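Local coordinates for protein CCMAN5 (Cellulosimicrobium cellulans, PDB 2XSG) that hydrolyses alpha-mannosidic linkages as a calcium-containing family GH92 glycosidase, and can be used to expose mannose-6-phosphate on yeast-made glycoproteins, at residues 31-37 with 140-145; 37-41 with 65-69; 208-213 with 238-244; 250-254 with 265-270; 261-265 with 327-331. All coordinates share one frame; numbering follows the deposited sequence.

Contact 1. Residues 31-37 with 140-145; sequences QAPNGLA and AATRSG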
# COMPACT_ATOMS: atom_id res chain seq x y z
N GLN A 31 1.33 -5.28 14.03
CA GLN A 31 2.54 -4.94 13.28
C GLN A 31 3.18 -3.64 13.73
O GLN A 31 2.48 -2.73 14.19
CB GLN A 31 2.27 -4.94 11.76
CG GLN A 31 1.08 -4.11 11.29
CD GLN A 31 0.66 -4.49 9.89
OE1 GLN A 31 1.06 -5.54 9.40
NE2 GLN A 31 -0.16 -3.67 9.24
N ALA A 32 4.50 -3.56 13.61
CA ALA A 32 5.22 -2.32 13.90
C ALA A 32 5.21 -1.45 12.64
O ALA A 32 4.88 -1.95 11.56
CB ALA A 32 6.66 -2.62 14.33
N PRO A 33 5.60 -0.16 12.77
CA PRO A 33 5.67 0.67 11.55
C PRO A 33 6.60 0.04 10.49
O PRO A 33 7.74 -0.31 10.80
CB PRO A 33 6.23 2.00 12.07
CG PRO A 33 5.77 2.06 13.48
CD PRO A 33 5.88 0.63 13.98
N ASN A 34 6.09 -0.13 9.27
CA ASN A 34 6.85 -0.79 8.19
C ASN A 34 7.46 -2.13 8.59
O ASN A 34 8.53 -2.51 8.14
CB ASN A 34 7.95 0.16 7.65
CG ASN A 34 7.37 1.35 6.93
OD1 ASN A 34 7.08 1.29 5.73
ND2 ASN A 34 7.19 2.45 7.66
N GLY A 35 6.76 -2.86 9.45
CA GLY A 35 7.24 -4.13 9.94
C GLY A 35 7.18 -5.24 8.92
O GLY A 35 6.31 -5.25 8.03
N LEU A 36 8.11 -6.18 9.09
CA LEU A 36 8.16 -7.42 8.34
C LEU A 36 7.21 -8.45 8.94
O LEU A 36 6.46 -9.12 8.21
CB LEU A 36 9.59 -7.94 8.33
CG LEU A 36 9.88 -9.32 7.75
CD1 LEU A 36 9.67 -9.33 6.26
CD2 LEU A 36 11.34 -9.70 8.09
N ALA A 37 7.25 -8.58 10.26
CA ALA A 37 6.33 -9.44 11.01
C ALA A 37 4.95 -8.83 11.07
O ALA A 37 4.78 -7.68 11.48
CB ALA A 37 6.85 -9.68 12.41
N ALA A 140 3.60 -7.30 18.02
CA ALA A 140 4.70 -7.34 17.05
C ALA A 140 5.78 -6.31 17.30
O ALA A 140 5.48 -5.20 17.73
CB ALA A 140 4.16 -7.16 15.62
N ALA A 141 7.02 -6.69 17.02
CA ALA A 141 8.10 -5.75 16.78
C ALA A 141 8.41 -5.82 15.29
O ALA A 141 7.75 -6.59 14.59
CB ALA A 141 9.33 -6.10 17.60
N THR A 142 9.39 -5.04 14.82
CA THR A 142 9.76 -4.96 13.40
C THR A 142 9.86 -6.34 12.75
O THR A 142 9.25 -6.59 11.68
CB THR A 142 11.12 -4.19 13.20
OG1 THR A 142 11.03 -2.90 13.82
CG2 THR A 142 11.47 -4.01 11.73
N ARG A 143 10.61 -7.24 13.39
CA ARG A 143 10.91 -8.54 12.79
C ARG A 143 10.23 -9.70 13.52
O ARG A 143 10.37 -10.85 13.09
CB ARG A 143 12.44 -8.78 12.75
CG ARG A 143 13.22 -7.72 11.97
CD ARG A 143 14.73 -7.74 12.23
NE ARG A 143 15.35 -6.59 11.58
CZ ARG A 143 15.39 -5.35 12.05
NH1 ARG A 143 15.95 -4.39 11.33
NH2 ARG A 143 14.88 -5.06 13.25
N SER A 144 9.50 -9.41 14.60
CA SER A 144 9.05 -10.46 15.51
C SER A 144 7.56 -10.42 15.80
O SER A 144 6.94 -9.35 15.86
CB SER A 144 9.77 -10.38 16.85
OG SER A 144 11.17 -10.45 16.71
N GLY A 145 7.00 -11.60 16.02
CA GLY A 145 5.65 -11.73 16.52
C GLY A 145 5.68 -12.47 17.84
O GLY A 145 6.30 -13.53 17.94
O HOH W 1 6.10 -5.55 12.48
O HOH W 2 9.46 -0.89 12.75
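A37 and L36 pack tightly against the turn at T142. The T142 carbonyl oxygen is gripped by two successive amides. L36 N lies 2.9 Å from T142 O, in the carbonyl plane, but the bond is bent, with 138° at the hydrogen. A37 N comes to T142 O at 3.2 Å, straighter at 168° but tilted out of that plane. Beside these bonds the A37 methyl is pressed on the peptide chain, CB 3.4 Å from S144 N. At the other end A140 CB meets Q31 CA at 3.6 Å. With chi1 of L36 at 172° the chain beyond CB swings off to M323 and V401; of this side chain it is CB that meets T142 O.

The segment 140-145 is the tight end of a beta hairpin. A141 N bonds to S144 O, and T142 and R143 link strands 133-140 and 144-150. Facing it, A32 to G35 make a type II beta turn.

Between the turn and the hairpin the packing gives way to water. Water 1 accepts from A32 N at 2.8 Å and lies within bonding distance of the A37 and A141 carbonyls. The A32 methyl stands near it, CB 3.7 Å from T142 N. Further out, toward solvent, P33 and T142 do not touch. Water 2 joins them, 2.7 Å from P33 O and 2.8 Å from T142 OG1. The polar end of R143 turns elsewhere: NE bonds to T326 O and NH2 makes a salt bridge with E269.

Contact 2. Residues 37-41 with 65-69; sequences AKVNP and TNLDG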
# COMPACT_ATOMS: atom_id res chain seq x y z
N ALA A 37 7.25 -8.58 10.26
CA ALA A 37 6.33 -9.44 11.01
C ALA A 37 4.95 -8.83 11.07
O ALA A 37 4.78 -7.68 11.48
CB ALA A 37 6.85 -9.68 12.41
N LYS A 38 3.97 -9.61 10.62
CA LYS A 38 2.58 -9.15 10.53
C LYS A 38 1.76 -10.29 11.08
O LYS A 38 1.51 -11.27 10.38
CB LYS A 38 2.19 -8.87 9.07
CG LYS A 38 2.91 -7.64 8.45
CD LYS A 38 2.49 -7.41 7.00
CE LYS A 38 2.13 -5.96 6.76
NZ LYS A 38 3.27 -5.06 6.67
N VAL A 39 1.35 -10.16 12.35
CA VAL A 39 0.76 -11.28 13.07
C VAL A 39 -0.76 -11.16 12.90
O VAL A 39 -1.43 -10.44 13.66
CB VAL A 39 1.17 -11.32 14.54
CG1 VAL A 39 0.91 -12.70 15.13
CG2 VAL A 39 2.63 -10.94 14.71
N ASN A 40 -1.26 -11.84 11.88
CA ASN A 40 -2.65 -11.67 11.42
C ASN A 40 -3.49 -12.86 11.82
O ASN A 40 -3.16 -14.00 11.45
CB ASN A 40 -2.70 -11.53 9.90
CG ASN A 40 -4.00 -10.89 9.40
OD1 ASN A 40 -4.54 -11.29 8.37
ND2 ASN A 40 -4.50 -9.90 10.14
N PRO A 41 -4.60 -12.61 12.55
CA PRO A 41 -5.55 -13.69 12.77
C PRO A 41 -6.03 -14.20 11.42
O PRO A 41 -6.07 -13.43 10.47
CB PRO A 41 -6.71 -12.99 13.51
CG PRO A 41 -6.55 -11.51 13.16
CD PRO A 41 -5.07 -11.34 13.13
N THR A 65 3.43 -13.49 8.10
CA THR A 65 3.84 -12.69 6.93
C THR A 65 2.61 -12.25 6.16
O THR A 65 1.56 -12.90 6.20
CB THR A 65 4.79 -13.46 5.95
OG1 THR A 65 4.06 -14.48 5.25
CG2 THR A 65 5.96 -14.09 6.70
N ASN A 66 2.74 -11.13 5.46
CA ASN A 66 1.59 -10.63 4.73
C ASN A 66 1.91 -9.45 3.82
O ASN A 66 3.04 -8.94 3.82
CB ASN A 66 0.49 -10.24 5.72
CG ASN A 66 -0.85 -10.82 5.33
OD1 ASN A 66 -1.28 -10.70 4.17
ND2 ASN A 66 -1.51 -11.46 6.29
N LEU A 67 0.89 -9.04 3.06
CA LEU A 67 0.95 -7.87 2.18
C LEU A 67 -0.34 -7.08 2.37
O LEU A 67 -1.43 -7.65 2.36
CB LEU A 67 1.05 -8.31 0.72
CG LEU A 67 2.31 -9.03 0.26
CD1 LEU A 67 2.21 -9.40 -1.21
CD2 LEU A 67 3.55 -8.17 0.54
N ASP A 68 -0.22 -5.77 2.48
CA ASP A 68 -1.40 -4.95 2.77
C ASP A 68 -2.12 -4.53 1.51
O ASP A 68 -1.52 -3.97 0.60
CB ASP A 68 -1.03 -3.72 3.58
CG ASP A 68 -0.24 -4.06 4.81
OD1 ASP A 68 0.92 -4.47 4.64
OD2 ASP A 68 -0.78 -3.93 5.94
N GLY A 69 -3.41 -4.84 1.47
CA GLY A 69 -4.30 -4.32 0.44
C GLY A 69 -4.08 -4.78 -0.98
O GLY A 69 -4.48 -4.10 -1.91
O HOH W 3 0.13 -12.50 8.46
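The backbones come closest at K38 and T65, CA to CA 5.2 Å, and water 3 bridges them by donating to both carbonyl oxygens. The same water accepts from N66 ND2 at 2.9 Å. N66 ND2 also bonds to T50 O, and N66 OD1 accepts from L67 N, so both ends of the amide are held.

K38 crosses N66 at about a right angle, CD 3.7 Å from N66 CB. The lysine chain then bends at chi3 (132°) and chi4 (75°), which brings NZ to D68. The salt bridge from K38 NZ to D68 OD1 measures 3.2 Å, though that oxygen is less surely placed. NZ has a weak bond to G35 O, and D68 OD2 a weak one from Q31 NE2. A methionine in place of K38 would probably leave the buried D68 carboxylate without its positive partner.

N40 adds a lighter touch, its CB 3.8 Å from N66 ND2. The contact joins the loop after strand 58-63 to the chain leading into strand 40-44 in the GH92 N-terminal domain. The side chain of D68 lies about 10 Å from a bound buffer molecule, consistent with a place near the interdomain active site of this family.

Contact 3. Residues 208-213 with 238-244; sequences TLQPAT and LTFDPAD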
# COMPACT_ATOMS: atom_id res chain seq x y z
N THR A 208 9.44 -21.46 22.32
CA THR A 208 8.43 -21.43 23.38
C THR A 208 9.12 -20.83 24.60
O THR A 208 10.36 -20.78 24.68
CB THR A 208 7.86 -22.83 23.72
OG1 THR A 208 8.88 -23.63 24.33
CG2 THR A 208 7.34 -23.55 22.46
N LEU A 209 8.31 -20.34 25.54
CA LEU A 209 8.82 -19.81 26.78
C LEU A 209 8.55 -20.77 27.94
O LEU A 209 9.02 -20.54 29.06
CB LEU A 209 8.22 -18.41 27.06
CG LEU A 209 8.48 -17.37 25.96
CD1 LEU A 209 7.70 -16.10 26.25
CD2 LEU A 209 9.97 -17.06 25.82
N GLN A 210 7.80 -21.84 27.66
CA GLN A 210 7.53 -22.92 28.62
C GLN A 210 8.00 -24.24 28.04
O GLN A 210 8.20 -24.32 26.81
CB GLN A 210 6.03 -22.99 28.98
CG GLN A 210 5.56 -21.83 29.84
CD GLN A 210 5.41 -20.53 29.05
OE1 GLN A 210 5.64 -19.44 29.57
NE2 GLN A 210 5.03 -20.66 27.79
N PRO A 211 8.24 -25.26 28.89
CA PRO A 211 8.70 -26.55 28.36
C PRO A 211 7.63 -27.19 27.48
O PRO A 211 6.42 -27.07 27.75
CB PRO A 211 8.95 -27.40 29.62
CG PRO A 211 9.17 -26.42 30.72
CD PRO A 211 8.34 -25.21 30.37
N ALA A 212 8.09 -27.86 26.42
CA ALA A 212 7.17 -28.47 25.47
C ALA A 212 7.82 -29.70 24.87
O ALA A 212 9.05 -29.80 24.84
CB ALA A 212 6.80 -27.47 24.36
N THR A 213 7.01 -30.66 24.43
CA THR A 213 7.49 -31.74 23.59
C THR A 213 6.97 -31.47 22.19
O THR A 213 6.11 -30.61 22.00
CB THR A 213 7.05 -33.15 24.07
OG1 THR A 213 5.62 -33.21 24.16
CG2 THR A 213 7.70 -33.52 25.43
N LEU A 238 3.52 -28.50 19.04
CA LEU A 238 4.09 -28.32 20.37
C LEU A 238 3.03 -28.68 21.39
O LEU A 238 1.90 -28.23 21.29
CB LEU A 238 4.51 -26.85 20.57
CG LEU A 238 5.56 -26.30 19.59
CD1 LEU A 238 5.44 -24.77 19.43
CD2 LEU A 238 6.98 -26.71 20.00
N THR A 239 3.41 -29.48 22.38
CA THR A 239 2.50 -29.88 23.46
C THR A 239 3.12 -29.49 24.81
O THR A 239 4.30 -29.79 25.07
CB THR A 239 2.18 -31.40 23.41
OG1 THR A 239 1.65 -31.73 22.11
CG2 THR A 239 1.14 -31.78 24.47
N PHE A 240 2.32 -28.82 25.62
CA PHE A 240 2.73 -28.27 26.91
C PHE A 240 2.13 -29.05 28.08
O PHE A 240 1.18 -29.81 27.92
CB PHE A 240 2.35 -26.78 27.00
CG PHE A 240 2.91 -25.96 25.88
CD1 PHE A 240 2.26 -25.89 24.65
CD2 PHE A 240 4.13 -25.30 26.04
CE1 PHE A 240 2.80 -25.14 23.60
CE2 PHE A 240 4.67 -24.54 24.99
CZ PHE A 240 4.00 -24.46 23.77
N ASP A 241 2.69 -28.84 29.27
CA ASP A 241 2.13 -29.40 30.49
C ASP A 241 0.84 -28.66 30.91
O ASP A 241 0.79 -27.43 30.86
CB ASP A 241 3.15 -29.32 31.63
CG ASP A 241 2.83 -30.28 32.75
OD1 ASP A 241 3.43 -31.38 32.79
OD2 ASP A 241 1.94 -29.98 33.58
N PRO A 242 -0.20 -29.41 31.34
CA PRO A 242 -1.42 -28.79 31.86
C PRO A 242 -1.15 -27.75 32.95
O PRO A 242 -1.93 -26.83 33.10
CB PRO A 242 -2.20 -29.97 32.43
CG PRO A 242 -1.78 -31.12 31.57
CD PRO A 242 -0.31 -30.88 31.33
N ALA A 243 -0.06 -27.90 33.70
CA ALA A 243 0.27 -26.91 34.73
C ALA A 243 0.57 -25.50 34.16
O ALA A 243 0.45 -24.49 34.86
CB ALA A 243 1.42 -27.40 35.60
N ASP A 244 0.93 -25.44 32.88
CA ASP A 244 1.24 -24.16 32.24
C ASP A 244 0.08 -23.54 31.47
O ASP A 244 0.25 -22.53 30.80
CB ASP A 244 2.43 -24.33 31.30
CG ASP A 244 3.73 -24.34 32.03
OD1 ASP A 244 3.92 -23.49 32.93
OD2 ASP A 244 4.57 -25.19 31.70
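In the antiparallel pairing of strands 212-217 and 235-240, part of a sheet in the GH92 N-terminal domain, T213 and T239 form a hydrogen-bonded pair. T213 N reaches T239 O at 2.9 Å, and T239 N reaches T213 O at 3.0 Å. T239 O also takes a CA-H...O contact from A212, its CA 3.2 Å away.

F240 is the main apolar piece. Its CG is anti to its carbonyl carbon (chi1 -56°), and the ring reaches back across the neighbouring strand. The A212 methyl lies over one face, CB 4.0 Å from the ring centroid and 27° off the normal, a CH-pi contact. T208 approaches the ring edge, with CB in the ring plane and CG2 3.7 Å from F240 CZ. T208 CG2 also meets L238 CD1 tip to tip. The hydroxyl of T208 turns the other way. It donates to Q210 O at 2.7 Å and accepts from V185 N, leaving its methyl to the ring.

Farther out, the CB and CG of Q210 pass across the D244 carboxylate, with Q210 CG 3.8 Å from D244 CG. D244 follows an Asx turn, in which D241 OD2 accepts from A243 N through its anti lone pair.

Contact 4. Residues 250-254 with 265-270; sequences LQVTL and DQQVEL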
# COMPACT_ATOMS: atom_id res chain seq x y z
N LEU A 250 5.09 -17.65 23.05
CA LEU A 250 5.81 -18.01 21.85
C LEU A 250 6.37 -16.74 21.24
O LEU A 250 5.71 -15.70 21.26
CB LEU A 250 4.88 -18.70 20.85
CG LEU A 250 5.59 -19.37 19.68
CD1 LEU A 250 6.13 -20.70 20.13
CD2 LEU A 250 4.67 -19.55 18.47
N GLN A 251 7.58 -16.84 20.70
CA GLN A 251 8.24 -15.70 20.07
C GLN A 251 8.77 -16.13 18.72
O GLN A 251 9.54 -17.08 18.63
CB GLN A 251 9.36 -15.16 20.97
CG GLN A 251 8.91 -14.71 22.38
CD GLN A 251 10.00 -13.97 23.13
OE1 GLN A 251 9.72 -13.08 23.95
NE2 GLN A 251 11.24 -14.32 22.86
N VAL A 252 8.33 -15.44 17.67
CA VAL A 252 8.68 -15.81 16.30
C VAL A 252 9.40 -14.64 15.64
O VAL A 252 8.86 -13.53 15.62
CB VAL A 252 7.41 -16.13 15.46
CG1 VAL A 252 7.79 -16.55 14.04
CG2 VAL A 252 6.53 -17.19 16.14
N THR A 253 10.59 -14.87 15.09
CA THR A 253 11.31 -13.80 14.40
C THR A 253 11.66 -14.23 12.98
O THR A 253 12.01 -15.40 12.76
CB THR A 253 12.56 -13.35 15.20
OG1 THR A 253 12.15 -12.90 16.49
CG2 THR A 253 13.30 -12.22 14.51
N LEU A 254 11.53 -13.28 12.04
CA LEU A 254 11.76 -13.50 10.60
C LEU A 254 13.01 -12.79 10.09
O LEU A 254 13.34 -11.68 10.51
CB LEU A 254 10.55 -12.99 9.78
CG LEU A 254 9.17 -13.53 10.15
CD1 LEU A 254 7.99 -12.71 9.57
CD2 LEU A 254 9.08 -14.99 9.71
N ASP A 265 18.63 -11.47 15.58
CA ASP A 265 17.59 -10.43 15.55
C ASP A 265 16.67 -10.57 16.75
O ASP A 265 16.28 -9.57 17.35
CB ASP A 265 16.76 -10.52 14.26
CG ASP A 265 17.56 -10.18 13.00
OD1 ASP A 265 18.64 -9.52 13.11
OD2 ASP A 265 17.12 -10.58 11.90
N GLN A 266 16.31 -11.81 17.08
CA GLN A 266 15.40 -12.06 18.17
C GLN A 266 16.00 -11.65 19.50
O GLN A 266 15.31 -11.02 20.30
CB GLN A 266 14.92 -13.53 18.22
CG GLN A 266 13.73 -13.67 19.16
CD GLN A 266 13.04 -15.01 19.05
OE1 GLN A 266 12.03 -15.15 18.33
NE2 GLN A 266 13.57 -16.01 19.75
N GLN A 267 17.27 -11.99 19.73
CA GLN A 267 17.95 -11.58 20.96
C GLN A 267 18.10 -10.06 21.05
O GLN A 267 17.94 -9.49 22.13
CB GLN A 267 19.28 -12.32 21.20
CG GLN A 267 20.48 -11.88 20.36
CD GLN A 267 21.65 -12.88 20.42
OE1 GLN A 267 21.51 -14.00 20.92
NE2 GLN A 267 22.81 -12.46 19.89
N VAL A 268 18.37 -9.42 19.90
CA VAL A 268 18.48 -7.95 19.85
C VAL A 268 17.14 -7.28 20.09
O VAL A 268 17.02 -6.43 20.96
CB VAL A 268 19.14 -7.45 18.52
CG1 VAL A 268 19.01 -5.92 18.39
CG2 VAL A 268 20.63 -7.83 18.48
N GLU A 269 16.12 -7.72 19.37
CA GLU A 269 14.80 -7.11 19.38
C GLU A 269 14.01 -7.33 20.67
O GLU A 269 13.39 -6.41 21.20
CB GLU A 269 13.99 -7.67 18.21
CG GLU A 269 13.05 -6.70 17.61
CD GLU A 269 12.66 -7.07 16.18
OE1 GLU A 269 11.94 -8.07 16.00
OE2 GLU A 269 13.06 -6.31 15.26
N LEU A 270 14.05 -8.57 21.17
CA LEU A 270 13.19 -8.99 22.27
C LEU A 270 13.93 -9.20 23.60
O LEU A 270 13.33 -9.02 24.67
CB LEU A 270 12.45 -10.28 21.89
CG LEU A 270 11.65 -10.27 20.59
CD1 LEU A 270 10.92 -11.60 20.44
CD2 LEU A 270 10.69 -9.09 20.47
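T253 OG1 is hydrogen-bonded to S144 OG and lies against the side chain of Q266, whose CG is 3.2 Å away. S144 OG in turn bonds to E269 OE1, so a polar chain runs from strand 248-255 through S144 of strand 144-150 to the helix. This is a helix laid over a beta sheet. Helix 259-270 follows strand 248-255 in the chain and folds back over it. The axes of the short segments 250-254 and 265-270 approach to 8.8 Å, at an angle of 117°. Q251 and T253 point to the helix, while V252 and L254 point away from it and pack on A206 and Y204.

Q266 is the long arm of the contact. With CG anti to its backbone N (chi1 -167°) and the chain extended beyond, the side chain reaches the strand between T253 and Q251. Its CB lies 3.8 Å from T253 CB, its end lies by the Q251 carbonyl, and R207 also touches the side chain. With an alanine here the arm would be gone, and a gap would probably open between strand and helix where the T253 hydroxyl and the Q251 carbonyl now meet it.

D265, the residue before Q266, packs its CB 3.9 Å from the T253 methyl CG2. One turn after Q266 comes L270, which faces Q251 from the opposite direction. I278 of helix 275-290 touches both of them. L270 CD1 lies against the amide end of Q251, 3.7 Å from its CD and the same distance from NE2.

Contact 5. Residues 261-265 with 327-331; sequences QARID and STSGT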
# COMPACT_ATOMS: atom_id res chain seq x y z
N GLN A 261 20.71 -15.52 11.59
CA GLN A 261 20.44 -14.08 11.65
C GLN A 261 19.10 -13.79 12.37
O GLN A 261 19.02 -12.86 13.17
CB GLN A 261 20.48 -13.43 10.27
CG GLN A 261 20.35 -11.91 10.32
CD GLN A 261 21.53 -11.26 11.02
OE1 GLN A 261 22.65 -11.30 10.53
NE2 GLN A 261 21.28 -10.66 12.19
N ALA A 262 18.08 -14.62 12.13
CA ALA A 262 16.79 -14.47 12.82
C ALA A 262 16.93 -14.63 14.35
O ALA A 262 16.32 -13.91 15.11
CB ALA A 262 15.76 -15.46 12.26
N ARG A 263 17.76 -15.59 14.77
CA ARG A 263 18.09 -15.79 16.19
C ARG A 263 18.77 -14.58 16.83
O ARG A 263 18.41 -14.17 17.94
CB ARG A 263 18.98 -17.03 16.33
CG ARG A 263 18.20 -18.34 16.17
CD ARG A 263 19.18 -19.48 16.01
NE ARG A 263 18.52 -20.77 15.84
CZ ARG A 263 19.10 -21.87 15.36
NH1 ARG A 263 20.38 -21.84 14.98
NH2 ARG A 263 18.40 -23.00 15.27
N ILE A 264 19.75 -14.03 16.13
CA ILE A 264 20.41 -12.81 16.57
C ILE A 264 19.40 -11.66 16.65
O ILE A 264 19.31 -10.97 17.67
CB ILE A 264 21.56 -12.45 15.64
CG1 ILE A 264 22.69 -13.48 15.80
CG2 ILE A 264 22.04 -10.99 15.85
CD1 ILE A 264 23.68 -13.46 14.65
N ASP A 265 18.63 -11.47 15.58
CA ASP A 265 17.59 -10.43 15.55
C ASP A 265 16.67 -10.57 16.75
O ASP A 265 16.28 -9.57 17.35
CB ASP A 265 16.76 -10.52 14.26
CG ASP A 265 17.56 -10.18 13.00
OD1 ASP A 265 18.64 -9.52 13.11
OD2 ASP A 265 17.12 -10.58 11.90
N SER A 327 18.35 -6.84 8.48
CA SER A 327 18.65 -7.49 9.76
C SER A 327 19.11 -6.49 10.80
O SER A 327 19.41 -5.34 10.46
CB SER A 327 19.74 -8.54 9.55
OG SER A 327 21.01 -7.94 9.29
N THR A 328 19.18 -6.91 12.06
CA THR A 328 19.72 -6.07 13.14
C THR A 328 21.23 -5.85 12.99
O THR A 328 21.80 -4.97 13.63
CB THR A 328 19.37 -6.59 14.56
OG1 THR A 328 19.90 -7.92 14.74
CG2 THR A 328 17.86 -6.63 14.76
N SER A 329 21.86 -6.65 12.13
CA SER A 329 23.28 -6.52 11.85
C SER A 329 23.56 -5.60 10.65
O SER A 329 24.71 -5.46 10.25
CB SER A 329 23.91 -7.89 11.61
OG SER A 329 23.64 -8.77 12.69
N GLY A 330 22.50 -5.00 10.09
CA GLY A 330 22.62 -4.11 8.94
C GLY A 330 22.85 -4.78 7.60
O GLY A 330 23.44 -4.18 6.70
N THR A 331 22.39 -6.03 7.45
CA THR A 331 22.50 -6.76 6.20
C THR A 331 21.14 -7.07 5.57
O THR A 331 20.11 -7.02 6.24
CB THR A 331 23.29 -8.09 6.36
OG1 THR A 331 22.57 -8.98 7.21
CG2 THR A 331 24.69 -7.84 6.94
O HOH W 4 23.87 -11.07 8.22
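Hydrogen bonds centred on D265 OD1 carry the contact with T328. This one oxygen accepts three donors. T328 OG1 comes at 2.6 Å to its anti lone pair. T328 N reaches it at 2.9 Å, straight at 163° but from above the carboxylate plane. The third is Q261 NE2, one helical turn back, at 3.0 Å. Three donors on one oxygen would probably favour the charged carboxylate. T328 OG1 sits between its backbone N and carbonyl carbon (chi1 60°), a position that lets hydroxyl and amide meet the same oxygen.

Q261 NE2 has a second bond, 3.1 Å to S329 OG. Both bonds are tilted from the amide plane, and together they fix the rotation of the amide. The bend at Q261 chi2 (65°) folds that group over the turn.

One water adds a bridge. Water 4 donates to Q261 OE1 at 2.6 Å and lies 2.7 Å from T331 OG1.

Packing is lighter. Q261 CG presses on S327 CB at 3.5 Å, and I264 CG2 touches T328 OG1 at 3.9 Å on the more exposed side.

Inside the loop, S327 OG pairs with T331 OG1. S327 to G330 is a type I beta turn, closed by G330 N to S327 O. Its T328 is held by a helical aspartate, which fastens the loop before strand 331-333 to helix 259-270.

Contacts 1 and 2 share A37 and have centres 9 Å apart; contact 2 is nested inside the loop that contact 1 closes. Contacts 4 and 5, also 9 Å apart, share D265 and helix 259-270. The two pairs meet where R143 and S144 of contact 1 touch this helix, with centres of contacts 1 and 4 at 10 Å. R143 also packs on T328 of contact 5. Contact 3 is peripheral, its centre 25 Å from that of contact 1, and reaches contact 4 through T208 and L250. Contact 2 probably lies toward the active site: the side chain of D68 is about 13 Å from the calcium ion bound by N588, E589 and D662.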